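Long-range contacts in nucleoside permease NupG (Escherichia coli K-12, PDB 7DLA), which transports purine and pyrimidine nucleosides, including adenosine, uridine and thymidine, across the bacterial inner membrane by symport driven by the proton motive force: residues S45-A50 with I101-Y106; G198-A203 with R342-G347; I262-F267 with C320-F325; L297-D302 with D379-W384. The protein carries 1 engineered substitution. All coordinates share one frame; numbering follows the deposited sequence.

Interaction 1 of 4, residues S45-A50 with I101-Y106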
loop_
_atom_site.group_PDB
_atom_site.type_symbol
_atom_site.label_atom_id
_atom_site.label_comp_id
_atom_site.label_asym_id
_atom_site.label_seq_id
_atom_site.Cartn_x
_atom_site.Cartn_y
_atom_site.Cartn_z
ATOM N N SER A 45 7.299 5.926 6.307
ATOM C CA SER A 45 7.557 4.818 7.222
ATOM C C SER A 45 6.436 4.651 8.260
ATOM O O SER A 45 6.206 3.545 8.779
ATOM C CB SER A 45 8.901 5.047 7.898
ATOM O OG SER A 45 8.825 6.111 8.835
ATOM N N SER A 46 5.728 5.734 8.584
ATOM C CA SER A 46 4.756 5.682 9.674
ATOM C C SER A 46 3.628 4.709 9.351
ATOM O O SER A 46 3.091 4.050 10.248
ATOM C CB SER A 46 4.215 7.082 9.970
ATOM O OG SER A 46 4.018 7.813 8.777
ATOM N N LEU A 47 3.229 4.632 8.078
ATOM C CA LEU A 47 2.325 3.572 7.645
ATOM C C LEU A 47 2.750 2.227 8.210
ATOM O O LEU A 47 1.942 1.515 8.809
ATOM C CB LEU A 47 2.269 3.530 6.118
ATOM C CG LEU A 47 1.803 4.818 5.431
ATOM C CD1 LEU A 47 2.885 5.470 4.576
ATOM C CD2 LEU A 47 0.590 4.525 4.582
ATOM N N GLY A 48 4.033 1.881 8.045
ATOM C CA GLY A 48 4.550 0.633 8.587
ATOM C C GLY A 48 4.468 0.578 10.098
ATOM O O GLY A 48 3.980 -0.399 10.661
ATOM N N ILE A 49 4.970 1.614 10.780
ATOM C CA ILE A 49 4.878 1.599 12.248
ATOM C C ILE A 49 3.456 1.298 12.701
ATOM O O ILE A 49 3.235 0.444 13.561
ATOM C CB ILE A 49 5.379 2.898 12.920
ATOM C CG1 ILE A 49 6.862 3.236 12.652
ATOM C CG2 ILE A 49 5.073 2.864 14.413
ATOM C CD1 ILE A 49 7.147 4.239 11.574
ATOM N N ALA A 50 2.479 2.018 12.158
ATOM C CA ALA A 50 1.086 1.781 12.512
ATOM C C ALA A 50 0.635 0.388 12.109
ATOM O O ALA A 50 -0.187 -0.231 12.796
ATOM C CB ALA A 50 0.206 2.818 11.831
ATOM N N ILE A 101 -0.200 9.567 13.336
ATOM C CA ILE A 101 -1.542 9.476 13.928
ATOM C C ILE A 101 -2.549 9.021 12.878
ATOM O O ILE A 101 -3.354 8.103 13.119
ATOM C CB ILE A 101 -1.974 10.815 14.559
ATOM C CG1 ILE A 101 -0.910 11.349 15.522
ATOM C CG2 ILE A 101 -3.287 10.641 15.312
ATOM C CD1 ILE A 101 -1.309 12.629 16.269
ATOM N N ASN A 102 -2.521 9.664 11.694
ATOM C CA ASN A 102 -3.511 9.341 10.667
ATOM C C ASN A 102 -3.461 7.865 10.315
ATOM O O ASN A 102 -4.506 7.227 10.173
ATOM C CB ASN A 102 -3.295 10.191 9.412
ATOM C CG ASN A 102 -4.377 9.976 8.342
ATOM O OD1 ASN A 102 -5.529 10.406 8.497
ATOM N ND2 ASN A 102 -3.999 9.317 7.245
ATOM N N SER A 103 -2.254 7.298 10.197
ATOM C CA SER A 103 -2.124 5.879 9.866
ATOM C C SER A 103 -2.549 5.004 11.023
ATOM O O SER A 103 -3.205 3.985 10.820
ATOM C CB SER A 103 -0.694 5.527 9.475
ATOM O OG SER A 103 -0.273 6.241 8.341
ATOM N N PHE A 104 -2.159 5.362 12.241
ATOM C CA PHE A 104 -2.595 4.596 13.400
ATOM C C PHE A 104 -4.103 4.470 13.401
ATOM O O PHE A 104 -4.642 3.434 13.791
ATOM C CB PHE A 104 -2.111 5.279 14.674
ATOM C CG PHE A 104 -0.940 4.603 15.318
ATOM C CD1 PHE A 104 0.327 4.665 14.733
ATOM C CD2 PHE A 104 -1.084 3.915 16.501
ATOM C CE1 PHE A 104 1.423 4.043 15.321
ATOM C CE2 PHE A 104 0.014 3.286 17.093
ATOM C CZ PHE A 104 1.267 3.363 16.500
ATOM N N ALA A 105 -4.800 5.508 12.939
ATOM C CA ALA A 105 -6.249 5.444 12.788
ATOM C C ALA A 105 -6.680 4.752 11.497
ATOM O O ALA A 105 -7.677 4.033 11.484
ATOM C CB ALA A 105 -6.846 6.849 12.837
ATOM N N TYR A 106 -5.946 4.942 10.413
ATOM C CA TYR A 106 -6.420 4.499 9.113
ATOM C C TYR A 106 -6.137 3.037 8.839
ATOM O O TYR A 106 -6.976 2.359 8.250
ATOM C CB TYR A 106 -5.803 5.342 8.011
ATOM C CG TYR A 106 -6.320 4.935 6.660
ATOM C CD1 TYR A 106 -5.715 3.926 5.924
ATOM C CD2 TYR A 106 -7.499 5.464 6.183
ATOM C CE1 TYR A 106 -6.218 3.555 4.702
ATOM C CE2 TYR A 106 -8.017 5.078 4.983
ATOM C CZ TYR A 106 -7.381 4.135 4.245
ATOM O OH TYR A 106 -7.946 3.795 3.044
#
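A50 and F104 meet where the second and fourth transmembrane helices of the major facilitator fold, 37-64 and 92-122, cross while running in roughly the same direction. Over these short segments the axes come within 8.2 Å at a signed crossing angle of -43°, an approach consistent with the small A50 and S103 at the crossing. A50 CB points at the partner helix and lies 3.7 Å from S103 CB. The same methyl is 3.4 Å from F104 CD1, approaching the ring obliquely. F104 leaves its helix to one side, and its ring then swings back to the facing backbone, bringing CE1 within 3.6 Å of A50 CA. At the ring's edge, near its plane, stands I49 CG2, 3.9 Å from F104 CE1; this methyl is anti to I49's own backbone N, while the longer CG1 branch leads away. On the other flank of A50, S103 OG is anti to its carbonyl carbon (chi1 -61°) and is satisfied within its own helix by a hydrogen bond with I99 O. The same OG also lies against L47, 3.8 Å from L47 CG. No hydrogen bond links the two segments. An alanine in place of F104 would probably leave I49 CG2 without its aromatic neighbour and open a gap beside A50. Beyond the pair, F53 meets the F104 ring with the planes about 75° apart. L47 rests on W18 of helix 3-19, to which Y106 also packs, and I101, N102 and A105 turn to helix 68-86.

Interaction 2 of 4, residues G198-A203 with R342-G347; sequences GLDAFA and RASAQG
S344 reaches across to D200 with its hydroxyl and forms the one hydrogen bond of this contact, S344 OG donating to D200 OD2 at 2.6 Å. The carboxylate oxygen receives it on its anti lone pair, the one away from OD1. Further out, D200 OD1 has a weak hydrogen bond with T194 OG1. The acid's methylene also comes near the hydroxyl, D200 CB lying 3.6 Å from S344 OG. A201 adds an apolar touch: its methyl points at helix 342-371 and sits 3.4 Å from the backbone atom S344 O, with the two CB atoms, of A201 and S344, 4.3 Å apart. The contact joins two cytoplasmic pieces of the transporter: the connection between the sixth and seventh transmembrane helices, which links the two halves of a major facilitator fold, and the first turns of the eleventh. The connection bends at G198, whose positive phi of 74° and two bonds back into the preceding turn make a Schellman motif ending helix 193-197. G198 CA is 4.2 Å from S344 OG. The carboxylate lies near the start of helix 342-371, whose dipole would probably favour a negative charge. An alanine in place of D200 would probably leave the S344 hydroxyl without this acceptor and free to turn. Around the pair, A201 and F202 touch M348 one turn further along, whereas A345 packs on V333 of helix 305-335. Q346 NE2 is hydrogen-bonded to S330 O of that same helix.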
loop_
_atom_site.group_PDB
_atom_site.type_symbol
_atom_site.label_atom_id
_atom_site.label_comp_id
_atom_site.label_asym_id
_atom_site.label_seq_id
_atom_site.Cartn_x
_atom_site.Cartn_y
_atom_site.Cartn_z
ATOM N N GLY A 198 -1.165 -12.501 17.076
ATOM C CA GLY A 198 -0.328 -13.164 16.089
ATOM C C GLY A 198 1.066 -13.363 16.626
ATOM O O GLY A 198 2.046 -13.099 15.915
ATOM N N LEU A 199 1.175 -13.786 17.890
ATOM C CA LEU A 199 2.461 -13.969 18.547
ATOM C C LEU A 199 2.967 -15.395 18.476
ATOM O O LEU A 199 4.143 -15.633 18.777
ATOM C CB LEU A 199 2.393 -13.559 20.016
ATOM C CG LEU A 199 2.374 -12.061 20.269
ATOM C CD1 LEU A 199 2.834 -11.821 21.696
ATOM C CD2 LEU A 199 3.172 -11.241 19.240
ATOM N N ASP A 200 2.103 -16.340 18.129
ATOM C CA ASP A 200 2.555 -17.698 17.893
ATOM C C ASP A 200 3.727 -17.717 16.935
ATOM O O ASP A 200 4.748 -18.352 17.206
ATOM C CB ASP A 200 1.413 -18.517 17.323
ATOM C CG ASP A 200 0.144 -18.288 18.058
ATOM O OD1 ASP A 200 0.125 -18.567 19.277
ATOM O OD2 ASP A 200 -0.824 -17.817 17.407
ATOM N N ALA A 201 3.609 -16.991 15.823
ATOM C CA ALA A 201 4.468 -17.269 14.683
ATOM C C ALA A 201 5.914 -16.916 14.976
ATOM O O ALA A 201 6.807 -17.300 14.213
ATOM C CB ALA A 201 3.947 -16.559 13.442
ATOM N N PHE A 202 6.170 -16.201 16.077
ATOM C CA PHE A 202 7.547 -16.045 16.517
ATOM C C PHE A 202 8.186 -17.394 16.832
ATOM O O PHE A 202 9.327 -17.641 16.426
ATOM C CB PHE A 202 7.640 -15.100 17.708
ATOM C CG PHE A 202 7.424 -13.675 17.343
ATOM C CD1 PHE A 202 8.132 -13.112 16.299
ATOM C CD2 PHE A 202 6.500 -12.910 18.008
ATOM C CE1 PHE A 202 7.945 -11.793 15.942
ATOM C CE2 PHE A 202 6.309 -11.586 17.662
ATOM C CZ PHE A 202 7.028 -11.023 16.628
ATOM N N ALA A 203 7.476 -18.276 17.559
ATOM C CA ALA A 203 7.960 -19.650 17.729
ATOM C C ALA A 203 8.264 -20.272 16.379
ATOM O O ALA A 203 9.311 -20.892 16.202
ATOM C CB ALA A 203 6.961 -20.512 18.504
ATOM N N ARG A 342 -1.424 -22.182 10.874
ATOM C CA ARG A 342 -1.341 -21.676 9.507
ATOM C C ARG A 342 -1.741 -20.193 9.422
ATOM O O ARG A 342 -1.100 -19.404 8.724
ATOM C CB ARG A 342 -2.208 -22.569 8.598
ATOM C CG ARG A 342 -2.703 -21.948 7.274
ATOM C CD ARG A 342 -3.880 -22.723 6.645
ATOM N NE ARG A 342 -3.532 -23.919 5.876
ATOM C CZ ARG A 342 -3.740 -24.043 4.565
ATOM N NH1 ARG A 342 -4.284 -23.032 3.892
ATOM N NH2 ARG A 342 -3.411 -25.163 3.923
ATOM N N ALA A 343 -2.764 -19.777 10.166
ATOM C CA ALA A 343 -3.225 -18.400 10.042
ATOM C C ALA A 343 -2.246 -17.420 10.678
ATOM O O ALA A 343 -2.001 -16.341 10.129
ATOM C CB ALA A 343 -4.608 -18.261 10.656
ATOM N N SER A 344 -1.729 -17.750 11.870
ATOM C CA SER A 344 -0.664 -16.950 12.473
ATOM C C SER A 344 0.500 -16.789 11.508
ATOM O O SER A 344 1.207 -15.772 11.538
ATOM C CB SER A 344 -0.176 -17.586 13.774
ATOM O OG SER A 344 -0.907 -17.152 14.911
ATOM N N ALA A 345 0.720 -17.800 10.664
ATOM C CA ALA A 345 1.727 -17.680 9.618
ATOM C C ALA A 345 1.487 -16.441 8.757
ATOM O O ALA A 345 2.353 -15.575 8.681
ATOM C CB ALA A 345 1.741 -18.937 8.767
ATOM N N GLN A 346 0.318 -16.336 8.106
ATOM C CA GLN A 346 0.055 -15.177 7.252
ATOM C C GLN A 346 -0.070 -13.897 8.073
ATOM O O GLN A 346 0.198 -12.803 7.565
ATOM C CB GLN A 346 -1.209 -15.383 6.422
ATOM C CG GLN A 346 -1.093 -16.428 5.380
ATOM C CD GLN A 346 -2.439 -16.979 5.005
ATOM O OE1 GLN A 346 -3.470 -16.413 5.363
ATOM N NE2 GLN A 346 -2.444 -18.115 4.312
ATOM N N GLY A 347 -0.486 -14.006 9.336
ATOM C CA GLY A 347 -0.366 -12.863 10.219
ATOM C C GLY A 347 1.047 -12.319 10.216
ATOM O O GLY A 347 1.295 -11.187 9.792
#

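Interaction 3 of 4, residues I262-F267 with C320-F325; sequences ISETLF and CAFAFF. Engineered in segment 320-325: A323 (natural residue Asp).
F267 and C320 form the centre of the contact, the cysteine lying over one face of the phenylalanine ring. C320 CB makes a CH-pi contact 3.8 Å from the centroid of the F267 ring and 21° off its normal. Backbone C320 N covers the same ring, 3.5 Å from F267 CG. The sulfur, anti to its own backbone N, is an oblique sulfur-aromatic neighbour of F267 and also lies over a face of F324, offset to the rim. F324 CZ comes to the edge of the F267 ring, 3.5 Å from F267 CD1, with the two ring planes at 66°. A turn away, E264 carries its carboxylate out on an extended chain until OE2 is 3.7 Å from F322 CD1, the group and the ring inclined by 40°. The engineered alanine A323 (aspartate in the natural protein) points its CB toward the facing helix, 4.3 Å from E264 O. In the next shell S263 O stands in plane at the edge of F267, S263 OG is hydrogen-bonded to I316 O, and F274 meets the F324 ring. This is a helix-helix crossing in the C-terminal half of the major facilitator fold: the eighth and tenth transmembrane helices, on 253-299 and 305-335, run in broadly the same direction here, with axes 8.4 Å apart. I262 and T265 touch helix 138-152, while F325 turns to helix 208-222.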
loop_
_atom_site.group_PDB
_atom_site.type_symbol
_atom_site.label_atom_id
_atom_site.label_comp_id
_atom_site.label_asym_id
_atom_site.label_seq_id
_atom_site.Cartn_x
_atom_site.Cartn_y
_atom_site.Cartn_z
ATOM N N ILE A 262 -4.135 0.219 -12.152
ATOM C CA ILE A 262 -4.876 -0.475 -13.196
ATOM C C ILE A 262 -4.317 -1.886 -13.383
ATOM O O ILE A 262 -5.037 -2.897 -13.274
ATOM C CB ILE A 262 -4.804 0.337 -14.502
ATOM C CG1 ILE A 262 -5.413 1.707 -14.316
ATOM C CG2 ILE A 262 -5.663 -0.288 -15.571
ATOM C CD1 ILE A 262 -5.461 2.492 -15.606
ATOM N N SER A 263 -3.010 -1.977 -13.645
ATOM C CA SER A 263 -2.411 -3.271 -13.971
ATOM C C SER A 263 -2.368 -4.195 -12.760
ATOM O O SER A 263 -2.462 -5.414 -12.914
ATOM C CB SER A 263 -1.006 -3.079 -14.531
ATOM O OG SER A 263 -0.588 -4.276 -15.122
ATOM N N GLU A 264 -2.238 -3.629 -11.557
ATOM C CA GLU A 264 -2.307 -4.439 -10.347
ATOM C C GLU A 264 -3.659 -5.121 -10.221
ATOM O O GLU A 264 -3.735 -6.294 -9.857
ATOM C CB GLU A 264 -2.067 -3.578 -9.121
ATOM C CG GLU A 264 -2.549 -4.242 -7.854
ATOM C CD GLU A 264 -2.303 -3.384 -6.641
ATOM O OE1 GLU A 264 -1.845 -2.220 -6.809
ATOM O OE2 GLU A 264 -2.508 -3.905 -5.521
ATOM N N THR A 265 -4.748 -4.391 -10.486
ATOM C CA THR A 265 -6.073 -5.010 -10.420
ATOM C C THR A 265 -6.188 -6.138 -11.439
ATOM O O THR A 265 -6.569 -7.273 -11.097
ATOM C CB THR A 265 -7.178 -3.959 -10.634
ATOM O OG1 THR A 265 -7.136 -2.951 -9.613
ATOM C CG2 THR A 265 -8.555 -4.613 -10.632
ATOM N N LEU A 266 -5.837 -5.854 -12.697
ATOM C CA LEU A 266 -5.982 -6.897 -13.716
ATOM C C LEU A 266 -5.091 -8.110 -13.424
ATOM O O LEU A 266 -5.481 -9.270 -13.636
ATOM C CB LEU A 266 -5.657 -6.340 -15.088
ATOM C CG LEU A 266 -6.472 -5.143 -15.504
ATOM C CD1 LEU A 266 -5.934 -4.683 -16.841
ATOM C CD2 LEU A 266 -7.896 -5.544 -15.621
ATOM N N PHE A 267 -3.892 -7.867 -12.920
ATOM C CA PHE A 267 -2.990 -8.967 -12.674
ATOM C C PHE A 267 -3.425 -9.771 -11.456
ATOM O O PHE A 267 -3.252 -10.999 -11.434
ATOM C CB PHE A 267 -1.574 -8.415 -12.528
ATOM C CG PHE A 267 -0.763 -8.497 -13.791
ATOM C CD1 PHE A 267 -0.163 -9.681 -14.181
ATOM C CD2 PHE A 267 -0.608 -7.400 -14.592
ATOM C CE1 PHE A 267 0.583 -9.752 -15.355
ATOM C CE2 PHE A 267 0.137 -7.464 -15.763
ATOM C CZ PHE A 267 0.730 -8.628 -16.143
ATOM N N CYS A 320 1.866 -7.099 -11.960
ATOM C CA CYS A 320 2.425 -8.397 -11.628
ATOM C C CYS A 320 3.406 -8.283 -10.464
ATOM O O CYS A 320 3.221 -8.915 -9.422
ATOM C CB CYS A 320 3.083 -8.978 -12.874
ATOM S SG CYS A 320 4.353 -10.112 -12.516
ATOM N N ALA A 321 4.432 -7.430 -10.603
ATOM C CA ALA A 321 5.447 -7.304 -9.554
ATOM C C ALA A 321 4.846 -7.170 -8.153
ATOM O O ALA A 321 5.309 -7.817 -7.211
ATOM C CB ALA A 321 6.353 -6.112 -9.849
ATOM N N PHE A 322 3.806 -6.346 -7.996
ATOM C CA PHE A 322 3.234 -6.040 -6.681
ATOM C C PHE A 322 2.220 -7.085 -6.218
ATOM O O PHE A 322 2.186 -7.426 -5.029
ATOM C CB PHE A 322 2.613 -4.620 -6.691
ATOM C CG PHE A 322 2.138 -4.133 -5.326
ATOM C CD1 PHE A 322 1.001 -4.656 -4.719
ATOM C CD2 PHE A 322 2.893 -3.228 -4.607
ATOM C CE1 PHE A 322 0.588 -4.227 -3.446
ATOM C CE2 PHE A 322 2.490 -2.805 -3.337
ATOM C CZ PHE A 322 1.336 -3.308 -2.757
ATOM N N ALA A 323 1.398 -7.615 -7.120
ATOM C CA ALA A 323 0.375 -8.558 -6.690
ATOM C C ALA A 323 0.956 -9.955 -6.463
ATOM O O ALA A 323 0.638 -10.619 -5.454
ATOM C CB ALA A 323 -0.747 -8.599 -7.727
ATOM N N PHE A 324 1.810 -10.403 -7.386
ATOM C CA PHE A 324 2.192 -11.802 -7.416
ATOM C C PHE A 324 2.893 -12.203 -6.130
ATOM O O PHE A 324 2.554 -13.224 -5.522
ATOM C CB PHE A 324 3.071 -12.097 -8.632
ATOM C CG PHE A 324 2.307 -12.187 -9.909
ATOM C CD1 PHE A 324 1.125 -11.481 -10.075
ATOM C CD2 PHE A 324 2.707 -13.055 -10.911
ATOM C CE1 PHE A 324 0.372 -11.593 -11.237
ATOM C CE2 PHE A 324 1.964 -13.173 -12.083
ATOM C CZ PHE A 324 0.796 -12.431 -12.242
ATOM N N PHE A 325 3.872 -11.417 -5.683
ATOM C CA PHE A 325 4.623 -11.875 -4.523
ATOM C C PHE A 325 3.713 -12.019 -3.315
ATOM O O PHE A 325 3.831 -12.977 -2.554
ATOM C CB PHE A 325 5.783 -10.942 -4.170
ATOM C CG PHE A 325 6.686 -11.508 -3.078
ATOM C CD1 PHE A 325 7.608 -12.520 -3.366
ATOM C CD2 PHE A 325 6.544 -11.111 -1.754
ATOM C CE1 PHE A 325 8.411 -13.065 -2.366
ATOM C CE2 PHE A 325 7.351 -11.657 -0.753
ATOM C CZ PHE A 325 8.282 -12.630 -1.060
#

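Interaction 4 of 4, residues L297-D302 with D379-W384; sequences LFAYGD and DWQTVW
F298 drives the edge of its ring into the face of W384, and this aromatic pair is the compact half of a contact in which the end of the ninth transmembrane helix meets the start of the twelfth, at the periplasmic side of the major facilitator fold. F298 CD2 stands 3.4 Å from W384 CE2, and the planes lie at 79°, a T-shaped (edge-to-face) pair with the six-membered ring. F298 CB adds a CH-pi contact over the five-membered ring, 3.7 Å from its centroid. F298 thus lies over one face of W384, and W380 CE3 over the opposite face. W384 CB packs 3.7 Å from A299 CB, continuing the apolar layer.

Toward the periplasmic surface the contact thins. Q381 sends an extended side chain past the end of helix 253-299, where Q381 NE2 may bond to A299 O; the position of that oxygen is uncertain, so the bond is doubtful. The same amide only skirts the ring of the exposed Y300, with Q381 NE2 4.1 Å from Y300 CD2. D379, at the N-cap position of helix 380-402, accepts a 2.9 Å hydrogen bond at OD2 from T382 OG1, which meets it from above the carboxylate plane. D379 is also backbone-bonded to Y372. On the buried side, F234 of helix 226-236 meets W380 and W384 edge-to-face and touches F298. F298 also packs on S314 and M315 of helix 305-335, and L297 touches L310 and L313 of the same helix.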
loop_
_atom_site.group_PDB
_atom_site.type_symbol
_atom_site.label_atom_id
_atom_site.label_comp_id
_atom_site.label_asym_id
_atom_site.label_seq_id
_atom_site.Cartn_x
_atom_site.Cartn_y
_atom_site.Cartn_z
ATOM N N LEU A 297 13.202 -0.010 -16.110
ATOM C CA LEU A 297 12.477 0.814 -17.070
ATOM C C LEU A 297 12.281 2.260 -16.573
ATOM O O LEU A 297 12.245 3.205 -17.381
ATOM C CB LEU A 297 11.147 0.135 -17.397
ATOM C CG LEU A 297 11.219 -1.070 -18.328
ATOM C CD1 LEU A 297 9.876 -1.673 -18.471
ATOM C CD2 LEU A 297 11.717 -0.688 -19.702
ATOM N N PHE A 298 12.139 2.437 -15.253
ATOM C CA PHE A 298 12.165 3.769 -14.645
ATOM C C PHE A 298 13.505 4.461 -14.848
ATOM O O PHE A 298 13.553 5.676 -15.070
ATOM C CB PHE A 298 11.861 3.633 -13.158
ATOM C CG PHE A 298 10.467 3.988 -12.785
ATOM C CD1 PHE A 298 9.401 3.560 -13.547
ATOM C CD2 PHE A 298 10.214 4.609 -11.564
ATOM C CE1 PHE A 298 8.115 3.858 -13.165
ATOM C CE2 PHE A 298 8.935 4.888 -11.163
ATOM C CZ PHE A 298 7.883 4.516 -11.963
ATOM N N ALA A 299 14.604 3.701 -14.741
ATOM C CA ALA A 299 15.950 4.241 -14.900
ATOM C C ALA A 299 16.202 4.822 -16.288
ATOM O O ALA A 299 16.948 5.795 -16.418
ATOM C CB ALA A 299 16.976 3.161 -14.602
ATOM N N TYR A 300 15.589 4.278 -17.326
ATOM C CA TYR A 300 15.735 4.838 -18.657
ATOM C C TYR A 300 14.488 5.541 -19.151
ATOM O O TYR A 300 14.437 5.933 -20.321
ATOM C CB TYR A 300 16.161 3.748 -19.631
ATOM C CG TYR A 300 17.476 3.182 -19.229
ATOM C CD1 TYR A 300 17.587 2.300 -18.171
ATOM C CD2 TYR A 300 18.629 3.580 -19.880
ATOM C CE1 TYR A 300 18.823 1.791 -17.795
ATOM C CE2 TYR A 300 19.855 3.100 -19.512
ATOM C CZ TYR A 300 19.954 2.201 -18.473
ATOM O OH TYR A 300 21.193 1.724 -18.122
ATOM N N GLY A 301 13.504 5.704 -18.264
ATOM C CA GLY A 301 12.237 6.373 -18.610
ATOM C C GLY A 301 12.446 7.833 -18.970
ATOM O O GLY A 301 13.262 8.489 -18.306
ATOM N N ASP A 302 11.709 8.327 -19.970
ATOM C CA ASP A 302 11.846 9.733 -20.431
ATOM C C ASP A 302 10.492 10.266 -20.898
ATOM O O ASP A 302 9.669 9.456 -21.358
ATOM C CB ASP A 302 12.769 9.804 -21.647
ATOM C CG ASP A 302 14.093 10.477 -21.363
ATOM O OD1 ASP A 302 14.243 11.027 -20.261
ATOM O OD2 ASP A 302 14.962 10.435 -22.247
ATOM N N ASP A 379 19.491 12.593 -8.892
ATOM C CA ASP A 379 19.935 11.783 -10.029
ATOM C C ASP A 379 19.093 10.516 -10.058
ATOM O O ASP A 379 19.475 9.479 -9.518
ATOM C CB ASP A 379 21.415 11.438 -9.937
ATOM C CG ASP A 379 21.904 10.630 -11.146
ATOM O OD1 ASP A 379 21.139 10.421 -12.115
ATOM O OD2 ASP A 379 23.079 10.225 -11.154
ATOM N N TRP A 380 17.927 10.602 -10.703
ATOM C CA TRP A 380 16.979 9.499 -10.625
ATOM C C TRP A 380 17.505 8.247 -11.320
ATOM O O TRP A 380 17.285 7.139 -10.821
ATOM C CB TRP A 380 15.606 9.913 -11.175
ATOM C CG TRP A 380 14.821 10.777 -10.238
ATOM C CD1 TRP A 380 14.521 12.105 -10.372
ATOM C CD2 TRP A 380 14.274 10.367 -8.987
ATOM N NE1 TRP A 380 13.797 12.540 -9.283
ATOM C CE2 TRP A 380 13.630 11.489 -8.422
ATOM C CE3 TRP A 380 14.262 9.158 -8.289
ATOM C CZ2 TRP A 380 12.981 11.434 -7.193
ATOM C CZ3 TRP A 380 13.620 9.099 -7.072
ATOM C CH2 TRP A 380 12.984 10.229 -6.536
ATOM N N GLN A 381 18.210 8.390 -12.453
ATOM C CA GLN A 381 18.712 7.212 -13.158
ATOM C C GLN A 381 19.495 6.309 -12.206
ATOM O O GLN A 381 19.157 5.131 -12.041
ATOM C CB GLN A 381 19.566 7.628 -14.359
ATOM C CG GLN A 381 19.508 6.589 -15.463
ATOM C CD GLN A 381 20.325 6.897 -16.692
ATOM O OE1 GLN A 381 21.541 7.011 -16.617
ATOM N NE2 GLN A 381 19.660 6.984 -17.851
ATOM N N THR A 382 20.497 6.873 -11.513
ATOM C CA THR A 382 21.276 6.121 -10.529
ATOM C C THR A 382 20.419 5.579 -9.385
ATOM O O THR A 382 20.628 4.447 -8.936
ATOM C CB THR A 382 22.399 6.996 -9.994
ATOM O OG1 THR A 382 23.256 7.331 -11.083
ATOM C CG2 THR A 382 23.192 6.286 -8.897
ATOM N N VAL A 383 19.488 6.376 -8.865
ATOM C CA VAL A 383 18.589 5.882 -7.823
ATOM C C VAL A 383 17.913 4.587 -8.279
ATOM O O VAL A 383 17.990 3.542 -7.606
ATOM C CB VAL A 383 17.562 6.974 -7.462
ATOM C CG1 VAL A 383 16.626 6.520 -6.381
ATOM C CG2 VAL A 383 18.267 8.248 -7.018
ATOM N N TRP A 384 17.296 4.624 -9.474
ATOM C CA TRP A 384 16.561 3.466 -9.991
ATOM C C TRP A 384 17.483 2.299 -10.316
ATOM O O TRP A 384 17.078 1.139 -10.223
ATOM C CB TRP A 384 15.721 3.821 -11.223
ATOM C CG TRP A 384 14.650 4.829 -10.944
ATOM C CD1 TRP A 384 14.397 5.974 -11.649
ATOM C CD2 TRP A 384 13.720 4.822 -9.847
ATOM N NE1 TRP A 384 13.358 6.664 -11.075
ATOM C CE2 TRP A 384 12.931 5.985 -9.966
ATOM C CE3 TRP A 384 13.472 3.943 -8.787
ATOM C CZ2 TRP A 384 11.906 6.285 -9.070
ATOM C CZ3 TRP A 384 12.473 4.240 -7.895
ATOM C CH2 TRP A 384 11.691 5.402 -8.044
#

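Overall arrangement
Interactions 1 and 3 lie on opposite sides of the chain's centre, about 24 Å apart between centres, and both are transmembrane helix crossings without a hydrogen bond between the segments. Interaction 1 relies on small residues and one phenylalanine ring, whereas interaction 3 uses aromatic rings, a sulfur and a carboxylate beside a ring. Interactions 2 and 4 are more peripheral and at opposite membrane faces, cytoplasmic and periplasmic, about 38 Å apart between centres. Interaction 2 is the smallest and rests on a serine-to-aspartate hydrogen bond; interaction 4 combines a buried aromatic core with a polar margin. Interaction 3 uses the eighth and interaction 4 the ninth transmembrane helix, joined through the helical range 253-299, which doubles back.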